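Local coordinates for protein 6-aminohexanoate-dimer hydrolase (Bacillus anthracis, PDB 4GB7) that probably hydrolyses amide bonds of 6-aminohexanoate oligomers or related substrates, as a putative serine hydrolase of the beta-lactamase fold family, at residues A[177-188]-A[249-260]; A[211-220]-A[291-301]. All blocks are in the same frame, centred on the assembly; numbering follows the deposited sequence.

Interaction 1. Residues A[177-188]-A[249-260]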
loop_
_atom_site.group_PDB
_atom_site.type_symbol
_atom_site.label_atom_id
_atom_site.label_comp_id
_atom_site.label_asym_id
_atom_site.label_seq_id
_atom_site.Cartn_x
_atom_site.Cartn_y
_atom_site.Cartn_z
ATOM N N PHE A 177 10.714 18.638 -0.281
ATOM C CA PHE A 177 9.581 18.070 0.505
ATOM C C PHE A 177 9.096 19.031 1.566
ATOM O O PHE A 177 7.924 19.017 1.909
ATOM C CB PHE A 177 9.891 16.703 1.129
ATOM C CG PHE A 177 9.957 15.586 0.124
ATOM C CD1 PHE A 177 8.829 15.214 -0.580
ATOM C CD2 PHE A 177 11.144 14.923 -0.110
ATOM C CE1 PHE A 177 8.874 14.184 -1.498
ATOM C CE2 PHE A 177 11.200 13.900 -1.030
ATOM C CZ PHE A 177 10.072 13.561 -1.730
ATOM N N GLY A 178 9.982 19.875 2.070
ATOM C CA GLY A 178 9.599 20.901 3.026
ATOM C C GLY A 178 8.652 21.976 2.531
ATOM O O GLY A 178 7.732 22.445 3.273
ATOM N N LYS A 179 8.875 22.373 1.292
ATOM C CA LYS A 179 8.146 23.447 0.645
ATOM C C LYS A 179 6.787 23.016 0.175
ATOM O O LYS A 179 5.922 23.852 -0.083
ATOM C CB LYS A 179 9.012 24.033 -0.498
ATOM C CG LYS A 179 10.219 24.778 0.044
ATOM C CD LYS A 179 11.304 25.092 -0.990
ATOM C CE LYS A 179 11.036 26.306 -1.837
ATOM N NZ LYS A 179 12.088 26.354 -2.903
ATOM N N ALA A 180 6.577 21.711 0.024
ATOM C CA ALA A 180 5.276 21.215 -0.391
ATOM C C ALA A 180 4.272 21.334 0.734
ATOM O O ALA A 180 4.606 21.118 1.906
ATOM C CB ALA A 180 5.389 19.752 -0.784
ATOM N N THR A 181 3.028 21.603 0.375
ATOM C CA THR A 181 1.951 21.542 1.363
ATOM C C THR A 181 1.638 20.094 1.660
ATOM O O THR A 181 1.948 19.199 0.856
ATOM C CB THR A 181 0.629 22.226 0.927
ATOM O OG1 THR A 181 0.061 21.535 -0.199
ATOM C CG2 THR A 181 0.799 23.734 0.620
ATOM N N LEU A 182 0.997 19.865 2.799
ATOM C CA LEU A 182 0.601 18.518 3.153
ATOM C C LEU A 182 -0.328 17.926 2.090
ATOM O O LEU A 182 -0.182 16.743 1.743
ATOM C CB LEU A 182 -0.053 18.460 4.517
ATOM C CG LEU A 182 0.920 18.391 5.676
ATOM C CD1 LEU A 182 1.892 19.563 5.740
ATOM C CD2 LEU A 182 0.151 18.234 6.977
ATOM N N GLN A 183 -1.271 18.726 1.601
ATOM C CA GLN A 183 -2.183 18.306 0.557
ATOM C C GLN A 183 -1.444 17.887 -0.718
ATOM O O GLN A 183 -1.786 16.858 -1.315
ATOM C CB GLN A 183 -3.285 19.352 0.294
ATOM C CG GLN A 183 -4.418 18.790 -0.571
ATOM C CD GLN A 183 -5.131 17.609 0.084
ATOM O OE1 GLN A 183 -5.637 17.711 1.185
ATOM N NE2 GLN A 183 -5.189 16.484 -0.617
ATOM N N GLN A 184 -0.449 18.667 -1.129
ATOM C CA GLN A 184 0.422 18.291 -2.272
ATOM C C GLN A 184 1.099 16.953 -2.089
ATOM O O GLN A 184 1.179 16.133 -3.040
ATOM C CB GLN A 184 1.413 19.422 -2.595
ATOM C CG GLN A 184 0.665 20.596 -3.215
ATOM C CD GLN A 184 1.480 21.917 -3.208
ATOM O OE1 GLN A 184 2.561 22.028 -2.540
ATOM N NE2 GLN A 184 0.969 22.918 -3.907
ATOM N N LEU A 185 1.580 16.712 -0.875
ATOM C CA LEU A 185 2.190 15.416 -0.528
ATOM C C LEU A 185 1.153 14.290 -0.613
ATOM O O LEU A 185 1.400 13.203 -1.258
ATOM C CB LEU A 185 2.844 15.478 0.855
ATOM C CG LEU A 185 4.040 16.400 1.017
ATOM C CD1 LEU A 185 4.316 16.732 2.483
ATOM C CD2 LEU A 185 5.319 15.861 0.400
HETATM N N MSE A 186 0.020 14.511 0.036
HETATM C CA MSE A 186 -1.129 13.572 -0.014
HETATM C C MSE A 186 -1.533 13.184 -1.449
HETATM O O MSE A 186 -1.881 12.010 -1.730
HETATM C CB MSE A 186 -2.335 14.166 0.725
HETATM C CG MSE A 186 -2.223 14.206 2.241
HETATM SE SE MSE A 186 -2.451 12.425 2.954
HETATM C CE MSE A 186 -4.342 12.558 3.180
ATOM N N ASP A 187 -1.454 14.154 -2.366
ATOM C CA ASP A 187 -1.850 13.936 -3.754
ATOM C C ASP A 187 -0.700 13.561 -4.697
ATOM O O ASP A 187 -0.906 13.522 -5.926
ATOM C CB ASP A 187 -2.604 15.174 -4.288
ATOM C CG ASP A 187 -3.988 15.340 -3.649
ATOM O OD1 ASP A 187 -4.558 14.316 -3.234
ATOM O OD2 ASP A 187 -4.454 16.487 -3.509
HETATM N N MSE A 188 0.497 13.334 -4.157
HETATM C CA MSE A 188 1.632 12.937 -4.966
HETATM C C MSE A 188 1.912 13.992 -6.068
HETATM O O MSE A 188 2.107 13.691 -7.204
HETATM C CB MSE A 188 1.414 11.534 -5.547
HETATM C CG MSE A 188 1.601 10.486 -4.511
HETATM SE SE MSE A 188 3.261 10.334 -3.667
HETATM C CE MSE A 188 3.032 8.537 -3.000
ATOM N N TYR A 249 4.582 10.250 -8.716
ATOM C CA TYR A 249 4.544 9.282 -7.628
ATOM C C TYR A 249 5.903 9.194 -6.941
ATOM O O TYR A 249 6.917 8.948 -7.596
ATOM C CB TYR A 249 4.159 7.939 -8.190
ATOM C CG TYR A 249 3.797 6.884 -7.181
ATOM C CD1 TYR A 249 2.524 6.824 -6.609
ATOM C CD2 TYR A 249 4.686 5.902 -6.858
ATOM C CE1 TYR A 249 2.172 5.812 -5.732
ATOM C CE2 TYR A 249 4.360 4.897 -5.964
ATOM C CZ TYR A 249 3.105 4.850 -5.413
ATOM O OH TYR A 249 2.821 3.823 -4.564
ATOM N N ASN A 250 5.932 9.402 -5.619
ATOM C CA ASN A 250 7.181 9.342 -4.893
ATOM C C ASN A 250 6.985 8.852 -3.447
ATOM O O ASN A 250 6.279 9.475 -2.664
ATOM C CB ASN A 250 7.823 10.739 -4.881
ATOM C CG ASN A 250 9.321 10.710 -4.613
ATOM O OD1 ASN A 250 9.782 10.184 -3.588
ATOM N ND2 ASN A 250 10.104 11.296 -5.556
ATOM N N ASN A 251 7.690 7.786 -3.093
ATOM C CA ASN A 251 7.733 7.280 -1.703
ATOM C C ASN A 251 8.036 8.380 -0.696
ATOM O O ASN A 251 7.524 8.374 0.413
ATOM C CB ASN A 251 8.825 6.239 -1.554
ATOM C CG ASN A 251 8.538 4.954 -2.303
ATOM O OD1 ASN A 251 7.397 4.551 -2.484
ATOM N ND2 ASN A 251 9.604 4.310 -2.753
ATOM N N GLY A 252 8.938 9.271 -1.057
ATOM C CA GLY A 252 9.351 10.350 -0.188
ATOM C C GLY A 252 8.236 11.212 0.305
ATOM O O GLY A 252 8.331 11.772 1.436
ATOM N N SER A 253 7.195 11.385 -0.508
ATOM C CA SER A 253 6.062 12.197 -0.077
ATOM C C SER A 253 5.365 11.563 1.131
ATOM O O SER A 253 5.094 12.212 2.135
ATOM C CB SER A 253 5.057 12.427 -1.219
ATOM O OG SER A 253 5.649 13.185 -2.280
ATOM N N THR A 254 5.105 10.256 1.051
ATOM C CA THR A 254 4.520 9.540 2.181
ATOM C C THR A 254 5.456 9.539 3.396
ATOM O O THR A 254 5.008 9.687 4.541
ATOM C CB THR A 254 4.217 8.098 1.769
ATOM O OG1 THR A 254 3.625 8.112 0.477
ATOM C CG2 THR A 254 3.253 7.419 2.784
ATOM N N GLU A 255 6.764 9.397 3.159
ATOM C CA GLU A 255 7.743 9.378 4.260
ATOM C C GLU A 255 7.731 10.713 4.972
ATOM O O GLU A 255 7.855 10.753 6.211
ATOM C CB GLU A 255 9.138 9.030 3.796
ATOM C CG GLU A 255 9.301 7.634 3.186
ATOM C CD GLU A 255 8.976 6.466 4.100
ATOM O OE1 GLU A 255 8.827 6.639 5.339
ATOM O OE2 GLU A 255 8.839 5.343 3.537
ATOM N N THR A 256 7.555 11.795 4.216
ATOM C CA THR A 256 7.477 13.135 4.835
ATOM C C THR A 256 6.234 13.253 5.733
ATOM O O THR A 256 6.275 13.738 6.878
ATOM C CB THR A 256 7.523 14.233 3.779
ATOM O OG1 THR A 256 8.760 14.143 3.024
ATOM C CG2 THR A 256 7.441 15.648 4.426
ATOM N N LEU A 257 5.108 12.880 5.183
ATOM C CA LEU A 257 3.854 12.829 5.933
ATOM C C LEU A 257 3.989 12.007 7.219
ATOM O O LEU A 257 3.520 12.394 8.254
ATOM C CB LEU A 257 2.715 12.294 5.033
ATOM C CG LEU A 257 2.256 13.178 3.876
ATOM C CD1 LEU A 257 1.270 12.461 2.969
ATOM C CD2 LEU A 257 1.654 14.490 4.407
ATOM N N ALA A 258 4.624 10.847 7.145
ATOM C CA ALA A 258 4.856 10.037 8.349
ATOM C C ALA A 258 5.735 10.747 9.385
ATOM O O ALA A 258 5.510 10.602 10.583
ATOM C CB ALA A 258 5.389 8.657 7.995
ATOM N N TRP A 259 6.751 11.493 8.918
ATOM C CA TRP A 259 7.581 12.280 9.806
ATOM C C TRP A 259 6.753 13.306 10.535
ATOM O O TRP A 259 6.889 13.472 11.734
ATOM C CB TRP A 259 8.718 12.925 9.015
ATOM C CG TRP A 259 9.867 13.478 9.796
ATOM C CD1 TRP A 259 10.033 13.571 11.185
ATOM C CD2 TRP A 259 11.094 13.994 9.222
ATOM N NE1 TRP A 259 11.267 14.110 11.500
ATOM C CE2 TRP A 259 11.943 14.416 10.346
ATOM C CE3 TRP A 259 11.558 14.159 7.929
ATOM C CZ2 TRP A 259 13.203 14.938 10.144
ATOM C CZ3 TRP A 259 12.827 14.692 7.732
ATOM C CH2 TRP A 259 13.627 15.085 8.819
ATOM N N ILE A 260 5.800 13.909 9.847
ATOM C CA ILE A 260 4.868 14.829 10.477
ATOM C C ILE A 260 4.025 14.124 11.550
ATOM O O ILE A 260 3.888 14.624 12.673
ATOM C CB ILE A 260 3.955 15.498 9.440
ATOM C CG1 ILE A 260 4.797 16.388 8.507
ATOM C CG2 ILE A 260 2.853 16.325 10.096
ATOM C CD1 ILE A 260 4.076 16.891 7.291
#

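Interaction 2. Residues A[211-220]-A[291-301]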
loop_
_atom_site.group_PDB
_atom_site.type_symbol
_atom_site.label_atom_id
_atom_site.label_comp_id
_atom_site.label_asym_id
_atom_site.label_seq_id
_atom_site.Cartn_x
_atom_site.Cartn_y
_atom_site.Cartn_z
ATOM N N LEU A 211 15.069 4.289 -0.997
ATOM C CA LEU A 211 14.418 4.019 0.289
ATOM C C LEU A 211 14.991 2.773 0.895
ATOM O O LEU A 211 15.279 2.721 2.077
ATOM C CB LEU A 211 12.903 3.858 0.077
ATOM C CG LEU A 211 12.063 3.478 1.315
ATOM C CD1 LEU A 211 11.956 4.710 2.212
ATOM C CD2 LEU A 211 10.690 2.936 0.890
ATOM N N TYR A 212 15.202 1.751 0.060
ATOM C CA TYR A 212 15.798 0.532 0.573
ATOM C C TYR A 212 17.289 0.692 0.986
ATOM O O TYR A 212 17.679 0.150 1.997
ATOM C CB TYR A 212 15.634 -0.607 -0.418
ATOM C CG TYR A 212 14.187 -0.951 -0.767
ATOM C CD1 TYR A 212 13.146 -0.724 0.125
ATOM C CD2 TYR A 212 13.886 -1.596 -1.937
ATOM C CE1 TYR A 212 11.845 -1.056 -0.181
ATOM C CE2 TYR A 212 12.573 -1.898 -2.276
ATOM C CZ TYR A 212 11.565 -1.675 -1.392
ATOM O OH TYR A 212 10.279 -2.008 -1.737
ATOM N N LEU A 213 18.089 1.453 0.229
ATOM C CA LEU A 213 19.459 1.759 0.626
ATOM C C LEU A 213 19.458 2.558 1.944
ATOM O O LEU A 213 20.198 2.252 2.871
ATOM C CB LEU A 213 20.171 2.538 -0.453
ATOM C CG LEU A 213 20.577 1.686 -1.668
ATOM C CD1 LEU A 213 20.750 2.602 -2.884
ATOM C CD2 LEU A 213 21.815 0.836 -1.375
ATOM N N ALA A 214 18.584 3.543 2.032
ATOM C CA ALA A 214 18.401 4.317 3.290
ATOM C C ALA A 214 18.080 3.455 4.506
ATOM O O ALA A 214 18.496 3.769 5.640
ATOM C CB ALA A 214 17.335 5.387 3.101
ATOM N N SER A 215 17.341 2.367 4.264
ATOM C CA SER A 215 16.905 1.456 5.295
ATOM C C SER A 215 17.878 0.305 5.509
ATOM O O SER A 215 17.587 -0.593 6.291
ATOM C CB SER A 215 15.552 0.841 4.909
ATOM O OG SER A 215 14.588 1.814 4.649
ATOM N N ASN A 216 18.997 0.307 4.773
ATOM C CA ASN A 216 20.018 -0.705 4.904
ATOM C C ASN A 216 19.570 -2.103 4.480
ATOM O O ASN A 216 20.026 -3.089 5.053
ATOM C CB ASN A 216 20.568 -0.742 6.344
ATOM C CG ASN A 216 21.903 -1.459 6.435
ATOM O OD1 ASN A 216 22.701 -1.396 5.512
ATOM N ND2 ASN A 216 22.143 -2.142 7.550
ATOM N N ILE A 217 18.652 -2.194 3.516
ATOM C CA ILE A 217 18.164 -3.513 3.085
ATOM C C ILE A 217 18.495 -3.786 1.618
ATOM O O ILE A 217 18.039 -4.781 1.052
ATOM C CB ILE A 217 16.654 -3.745 3.397
ATOM C CG1 ILE A 217 15.720 -2.853 2.581
ATOM C CG2 ILE A 217 16.371 -3.586 4.878
ATOM C CD1 ILE A 217 14.242 -3.217 2.752
ATOM N N LEU A 218 19.263 -2.879 1.003
ATOM C CA LEU A 218 20.040 -3.196 -0.214
ATOM C C LEU A 218 21.517 -3.001 0.116
ATOM O O LEU A 218 21.857 -2.337 1.094
ATOM C CB LEU A 218 19.644 -2.333 -1.398
ATOM C CG LEU A 218 18.285 -2.664 -2.029
ATOM C CD1 LEU A 218 17.894 -1.612 -3.054
ATOM C CD2 LEU A 218 18.330 -4.071 -2.621
ATOM N N PRO A 219 22.414 -3.586 -0.692
ATOM C CA PRO A 219 23.832 -3.566 -0.317
ATOM C C PRO A 219 24.447 -2.178 -0.461
ATOM O O PRO A 219 24.267 -1.523 -1.507
ATOM C CB PRO A 219 24.474 -4.506 -1.325
ATOM C CG PRO A 219 23.362 -5.361 -1.784
ATOM C CD PRO A 219 22.193 -4.451 -1.849
ATOM N N ARG A 220 25.180 -1.749 0.564
ATOM C CA ARG A 220 25.886 -0.477 0.479
ATOM C C ARG A 220 27.335 -0.821 0.158
ATOM O O ARG A 220 28.004 -1.464 0.955
ATOM C CB ARG A 220 25.791 0.304 1.775
ATOM C CG ARG A 220 24.410 0.762 2.173
ATOM C CD ARG A 220 24.336 1.210 3.635
ATOM N NE ARG A 220 23.031 1.791 3.996
ATOM C CZ ARG A 220 22.675 2.144 5.235
ATOM N NH1 ARG A 220 23.532 1.977 6.246
ATOM N NH2 ARG A 220 21.470 2.698 5.455
ATOM N N THR A 291 11.705 -1.183 9.218
ATOM C CA THR A 291 12.284 0.125 9.574
ATOM C C THR A 291 13.707 0.308 9.031
ATOM O O THR A 291 14.362 -0.642 8.659
ATOM C CB THR A 291 12.322 0.339 11.109
ATOM O OG1 THR A 291 13.385 -0.450 11.691
ATOM C CG2 THR A 291 10.964 -0.006 11.770
ATOM N N ASP A 292 14.206 1.541 9.089
ATOM C CA ASP A 292 15.631 1.811 8.960
ATOM C C ASP A 292 16.361 1.480 10.281
ATOM O O ASP A 292 15.746 1.030 11.263
ATOM C CB ASP A 292 15.873 3.256 8.406
ATOM C CG ASP A 292 15.575 4.347 9.378
ATOM O OD1 ASP A 292 15.524 4.078 10.578
ATOM O OD2 ASP A 292 15.443 5.526 8.899
ATOM N N GLU A 293 17.676 1.688 10.294
ATOM C CA GLU A 293 18.496 1.283 11.433
ATOM C C GLU A 293 18.184 2.127 12.662
ATOM O O GLU A 293 18.535 1.739 13.780
ATOM C CB GLU A 293 19.951 1.434 11.101
ATOM C CG GLU A 293 20.498 0.474 10.089
ATOM C CD GLU A 293 21.832 0.981 9.556
ATOM O OE1 GLU A 293 21.874 1.852 8.619
ATOM O OE2 GLU A 293 22.847 0.512 10.114
ATOM N N THR A 294 17.533 3.272 12.451
ATOM C CA THR A 294 17.090 4.114 13.546
ATOM C C THR A 294 15.677 3.830 14.048
ATOM O O THR A 294 15.152 4.549 14.892
ATOM C CB THR A 294 17.315 5.612 13.256
ATOM O OG1 THR A 294 16.382 6.120 12.303
ATOM C CG2 THR A 294 18.760 5.854 12.829
ATOM N N LYS A 295 15.101 2.717 13.582
ATOM C CA LYS A 295 13.743 2.286 13.944
ATOM C C LYS A 295 12.641 3.240 13.455
ATOM O O LYS A 295 11.487 3.233 13.957
ATOM C CB LYS A 295 13.619 1.971 15.442
ATOM C CG LYS A 295 14.625 0.959 15.973
ATOM C CD LYS A 295 14.657 -0.368 15.174
ATOM C CE LYS A 295 13.295 -1.055 14.837
ATOM N NZ LYS A 295 12.643 -1.663 16.058
ATOM N N ILE A 296 12.979 4.013 12.422
ATOM C CA ILE A 296 11.973 4.782 11.687
ATOM C C ILE A 296 11.369 3.895 10.618
ATOM O O ILE A 296 12.082 3.330 9.772
ATOM C CB ILE A 296 12.571 6.061 11.058
ATOM C CG1 ILE A 296 13.031 7.046 12.138
ATOM C CG2 ILE A 296 11.586 6.730 10.120
ATOM C CD1 ILE A 296 11.979 7.504 13.111
ATOM N N GLU A 297 10.034 3.829 10.607
ATOM C CA GLU A 297 9.339 2.932 9.705
ATOM C C GLU A 297 9.407 3.433 8.248
ATOM O O GLU A 297 9.395 4.625 8.003
ATOM C CB GLU A 297 7.851 2.802 10.061
ATOM C CG GLU A 297 7.555 2.345 11.487
ATOM C CD GLU A 297 7.465 3.431 12.516
ATOM O OE1 GLU A 297 7.845 4.596 12.230
ATOM O OE2 GLU A 297 7.087 3.056 13.668
ATOM N N GLN A 298 9.495 2.496 7.294
ATOM C CA GLN A 298 9.196 2.782 5.890
ATOM C C GLN A 298 7.696 2.970 5.767
ATOM O O GLN A 298 6.992 2.007 5.482
ATOM C CB GLN A 298 9.557 1.591 4.985
ATOM C CG GLN A 298 11.016 1.293 4.914
ATOM C CD GLN A 298 11.286 0.061 4.098
ATOM O OE1 GLN A 298 10.358 -0.658 3.711
ATOM N NE2 GLN A 298 12.546 -0.212 3.868
ATOM N N ALA A 299 7.225 4.196 5.952
ATOM C CA ALA A 299 5.824 4.497 5.831
ATOM C C ALA A 299 5.259 4.216 4.434
ATOM O O ALA A 299 4.058 3.974 4.271
ATOM C CB ALA A 299 5.580 5.980 6.193
ATOM N N SER A 300 6.138 4.274 3.431
ATOM C CA SER A 300 5.732 4.243 2.031
ATOM C C SER A 300 5.674 2.838 1.526
ATOM O O SER A 300 5.047 2.602 0.515
ATOM C CB SER A 300 6.697 5.063 1.153
ATOM O OG SER A 300 8.004 4.531 1.214
ATOM N N ALA A 301 6.300 1.898 2.230
ATOM C CA ALA A 301 6.484 0.561 1.605
ATOM C C ALA A 301 6.678 -0.616 2.553
ATOM O O ALA A 301 6.848 -1.777 2.093
ATOM C CB ALA A 301 7.685 0.643 0.679
HETATM O O HOH W 1 8.845 -3.248 0.321
HETATM O O HOH W 2 19.175 2.262 7.946
HETATM O O HOH W 3 17.362 -1.452 8.998
#

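Interaction 1. Residues A[177-188]-A[249-260]
Leu185 lies over helix 251-260 where the two backbones come closest: its CB packs 3.8 Å from Leu257 CG, the two side chains sliding past each other in opposite directions, while its CD1 meets Thr256 CG2. Around it the fit is close. Phe177 lays one ring face over the peptide after Gly252, with CE1 3.4 Å from Ser253 N, and its CB touches Thr256 OG1. Thr256 OG1 in turn donates to Gly252 O at 2.9 Å, and Thr256 N reaches the same oxygen from the opposite face of its plane. Further along, Leu182 CD1 and Ile260 CD1 meet tip to tip at 3.8 Å. The close fit continues at Met188, a selenomethionine whose bend at chi2 (-61°) brings SE to 3.3 Å from Asn250 O; the extended last bond carries CE over one face of the Tyr249 ring. The open side belongs to Gln183 and Gln184, partly exposed and clear of helix 251-260, and to the partly exposed Tyr249. The short helix 182-186 opens with a Thr181-Gln184 capping box and closes in a Schellman motif at Met188. Tyr249 OH bonds to Ser140 OG, an arrangement consistent with the SxxK serine-hydrolase site of the beta-lactamase family.

Interaction 2. Residues A[211-220]-A[291-301]
Gln298 reaches across to Ser215, its NE2 donating to Ser215 OG at 3.0 Å in a nearly straight bond (171°) that lies in the amide plane. The side chain runs extended beyond CG, and Gln298 NE2 also comes to the edge of the Tyr212 ring and within 3.6 Å of Ile217 CD1. At the outer end Arg220 NH1 makes a salt bridge to Glu293 OE1 at 2.9 Å, meeting the oxygen on its syn side but tilted from the carboxylate plane; the Asn216 amide stacks on that carboxylate. Leu211 CD2 packs on Ala301 CB, 3.8 Å away.

Behind these contacts stands a second shell. Ser215 OG donates to Leu211 O, which leaves it to act as acceptor for Gln298. Arg220 grips Leu213 O side-on with NE and NH2, so the guanidinium meets the helix end with its edge, while Asn216 OD1 lies over one face. Across the contact Asp292 OD1 accepts from Thr294 N, which makes an Asx turn, and also from Thr294 OG1 and Ile296 N. One water joins Tyr212 OH to Ala301 O. The contact thus ties the C-terminal end of helix 206-214 to the loop between strands 287-290 and 303-305, with helix 230-235 packed against Leu211 and Ser215.

How the interactions relate
The centres of interactions 1 and 2 lie about 17 Å apart, yet the two meet along helix 251-265. Interaction 1 takes one side of it; loop 291-301 of interaction 2 lies against another, where Glu255 OE2 is 2.6 Å from Ser300 OG, a probable hydrogen bond, and Ala258 packs on Ala299. Along the chain the segments alternate, 177-188, 211-220, 249-260, 291-301, so the two contacts interlock within the one beta-lactamase-like region. Helix 230-235 packs against residues of each. Lys143 of the putative SxxK motif bonds to Asn251 OD1 and to Ser300 O, so this shared helix and the loop beside it both border the probable catalytic site.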